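Local structure of variable region-containing chitin-binding protein 3 (Branchiostoma floridae, 2FBO) at residues W229-T234 and A241-T246. The protein probably binds chitin, as an immune-type receptor of amphioxus whose two tandem V-type immunoglobulin domains make up this chain. Numbering follows the deposited sequence.
Sequences WCELAT and ADRSST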
loop_
_atom_site.group_PDB
_atom_site.type_symbol
_atom_site.label_atom_id
_atom_site.label_comp_id
_atom_site.label_asym_id
_atom_site.label_seq_id
_atom_site.Cartn_x
_atom_site.Cartn_y
_atom_site.Cartn_z
ATOM N N TRP A 229 -2.754 8.806 -2.571
ATOM C CA TRP A 229 -2.504 7.551 -3.260
ATOM C C TRP A 229 -2.946 7.613 -4.703
ATOM O O TRP A 229 -3.959 8.234 -5.018
ATOM C CB TRP A 229 -3.277 6.404 -2.605
ATOM C CG TRP A 229 -2.961 6.151 -1.174
ATOM C CD1 TRP A 229 -3.315 6.919 -0.102
ATOM C CD2 TRP A 229 -2.253 5.027 -0.650
ATOM N NE1 TRP A 229 -2.871 6.338 1.063
ATOM C CE2 TRP A 229 -2.213 5.176 0.756
ATOM C CE3 TRP A 229 -1.647 3.905 -1.230
ATOM C CZ2 TRP A 229 -1.593 4.241 1.591
ATOM C CZ3 TRP A 229 -1.030 2.972 -0.397
ATOM C CH2 TRP A 229 -1.008 3.148 0.997
ATOM N N CYS A 230 -2.187 6.960 -5.574
ATOM C CA CYS A 230 -2.575 6.874 -6.972
ATOM C C CYS A 230 -2.885 5.418 -7.236
ATOM O O CYS A 230 -2.023 4.553 -7.058
ATOM C CB CYS A 230 -1.466 7.300 -7.935
ATOM S SG CYS A 230 -2.014 7.058 -9.664
ATOM N N GLU A 231 -4.120 5.148 -7.639
ATOM C CA GLU A 231 -4.537 3.792 -7.954
ATOM C C GLU A 231 -4.910 3.696 -9.422
ATOM O O GLU A 231 -5.630 4.553 -9.945
ATOM C CB GLU A 231 -5.755 3.377 -7.128
ATOM C CG GLU A 231 -6.371 2.072 -7.626
ATOM C CD GLU A 231 -7.688 1.741 -6.967
ATOM O OE1 GLU A 231 -8.637 2.548 -7.090
ATOM O OE2 GLU A 231 -7.779 0.669 -6.332
ATOM N N LEU A 232 -4.411 2.654 -10.077
ATOM C CA LEU A 232 -4.716 2.398 -11.475
ATOM C C LEU A 232 -5.427 1.053 -11.514
ATOM O O LEU A 232 -4.960 0.087 -10.908
ATOM C CB LEU A 232 -3.435 2.336 -12.306
ATOM C CG LEU A 232 -2.544 3.580 -12.289
ATOM C CD1 LEU A 232 -1.346 3.356 -13.198
ATOM C CD2 LEU A 232 -3.344 4.792 -12.753
ATOM N N ALA A 233 -6.561 0.992 -12.203
ATOM C CA ALA A 233 -7.319 -0.249 -12.303
ATOM C C ALA A 233 -7.751 -0.539 -13.737
ATOM O O ALA A 233 -8.329 0.320 -14.410
ATOM C CB ALA A 233 -8.537 -0.194 -11.393
ATOM N N THR A 234 -7.468 -1.756 -14.194
ATOM C CA THR A 234 -7.812 -2.181 -15.546
ATOM C C THR A 234 -8.938 -3.208 -15.534
ATOM O O THR A 234 -9.313 -3.736 -16.580
ATOM C CB THR A 234 -6.590 -2.803 -16.269
ATOM O OG1 THR A 234 -6.087 -3.908 -15.507
ATOM C CG2 THR A 234 -5.485 -1.776 -16.435
ATOM N N ALA A 241 -5.530 -4.254 -10.369
ATOM C CA ALA A 241 -5.418 -2.960 -9.726
ATOM C C ALA A 241 -4.192 -2.874 -8.843
ATOM O O ALA A 241 -3.700 -3.884 -8.335
ATOM C CB ALA A 241 -6.678 -2.678 -8.907
ATOM N N ASP A 242 -3.678 -1.660 -8.690
ATOM C CA ASP A 242 -2.534 -1.421 -7.833
ATOM C C ASP A 242 -2.525 0.040 -7.430
ATOM O O ASP A 242 -3.110 0.890 -8.115
ATOM C CB ASP A 242 -1.221 -1.799 -8.528
ATOM C CG ASP A 242 -0.058 -1.929 -7.544
ATOM O OD1 ASP A 242 -0.315 -2.130 -6.333
ATOM O OD2 ASP A 242 1.111 -1.846 -7.973
ATOM N N ARG A 243 -1.887 0.329 -6.302
ATOM C CA ARG A 243 -1.808 1.694 -5.811
ATOM C C ARG A 243 -0.550 1.880 -4.982
ATOM O O ARG A 243 -0.017 0.925 -4.417
ATOM C CB ARG A 243 -3.053 2.042 -4.977
ATOM C CG ARG A 243 -3.147 1.336 -3.615
ATOM C CD ARG A 243 -4.363 1.821 -2.803
ATOM N NE ARG A 243 -5.636 1.409 -3.384
ATOM C CZ ARG A 243 -6.830 1.723 -2.883
ATOM N NH1 ARG A 243 -6.924 2.458 -1.783
ATOM N NH2 ARG A 243 -7.936 1.305 -3.481
ATOM N N SER A 244 -0.072 3.117 -4.925
ATOM C CA SER A 244 1.124 3.458 -4.170
ATOM C C SER A 244 0.886 4.833 -3.554
ATOM O O SER A 244 0.120 5.639 -4.095
ATOM C CB SER A 244 2.337 3.495 -5.102
ATOM O OG SER A 244 3.524 3.736 -4.376
ATOM N N SER A 245 1.536 5.116 -2.430
ATOM C CA SER A 245 1.317 6.397 -1.778
ATOM C C SER A 245 2.490 7.365 -1.825
ATOM O O SER A 245 3.638 6.988 -2.087
ATOM C CB SER A 245 0.906 6.187 -0.316
ATOM O OG SER A 245 2.035 5.868 0.481
ATOM N N THR A 246 2.171 8.626 -1.562
ATOM C CA THR A 246 3.154 9.700 -1.536
ATOM C C THR A 246 2.740 10.669 -0.441
ATOM O O THR A 246 1.559 11.012 -0.313
ATOM C CB THR A 246 3.193 10.486 -2.869
ATOM O OG1 THR A 246 3.558 9.614 -3.943
ATOM C CG2 THR A 246 4.210 11.622 -2.786
HETATM O O HOH W 1 -5.448 -0.733 -5.445
#
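Trp229 to Ala233 runs antiparallel to Ala241 to Ser245, the axes of these two short segments approaching to 4.7 Å, with Cys230–Ser244 and Leu232–Asp242 as hydrogen-bonded pairs. Each of these pairs closes two backbone bonds, from Leu232 N to Asp242 O at 2.9 Å and from Cys230 N to Ser244 O at 3.0 Å among them. These are the last two strands of the second V-type domain, the F–G hairpin of the immunoglobulin fold.

On the face that carries Trp229, Glu231 and Arg243, Ser245 CB sits 3.3 Å from the centroid of the six-membered indole ring, almost straight above it, in a CH-pi contact. Trp229 CG lies anti to the carbonyl carbon (chi1 -59°), which lays the indole across the neighbouring strand; its NE1 is held by Gly173 O. Arg243 CD comes to 3.8 Å from Trp229 CE3, and an alanine in place of Trp229 would probably leave Ser245 CB and this methylene without their apolar cover and Gly173 O without its indole donor.

The arginine chain bends at chi3 (68°), and its NH2 reaches Glu231 OE2 at 2.9 Å. This salt bridge comes down on the carboxylate from above its plane, the two flat groups standing 86° apart. A water bridges the same pair, donating to Glu231 OE2 and accepting from Arg243 NE, while Tyr171 OH bonds Glu231 OE1 and the Tyr171 ring makes a cation-pi contact with Arg243. The other face is mixed: Cys230, disulfide-bonded to Cys158, and Leu232, packed against Val140 and Val168, lie beside Asp242, bonded to Ser124 OG and Val140 N, and Ser244, bonded to Thr142 OG1.

Arg243 and Asp242, from opposite faces, both reach Trp106 of the first domain, and the buried ion pair is probably steadied by its water and Tyr171.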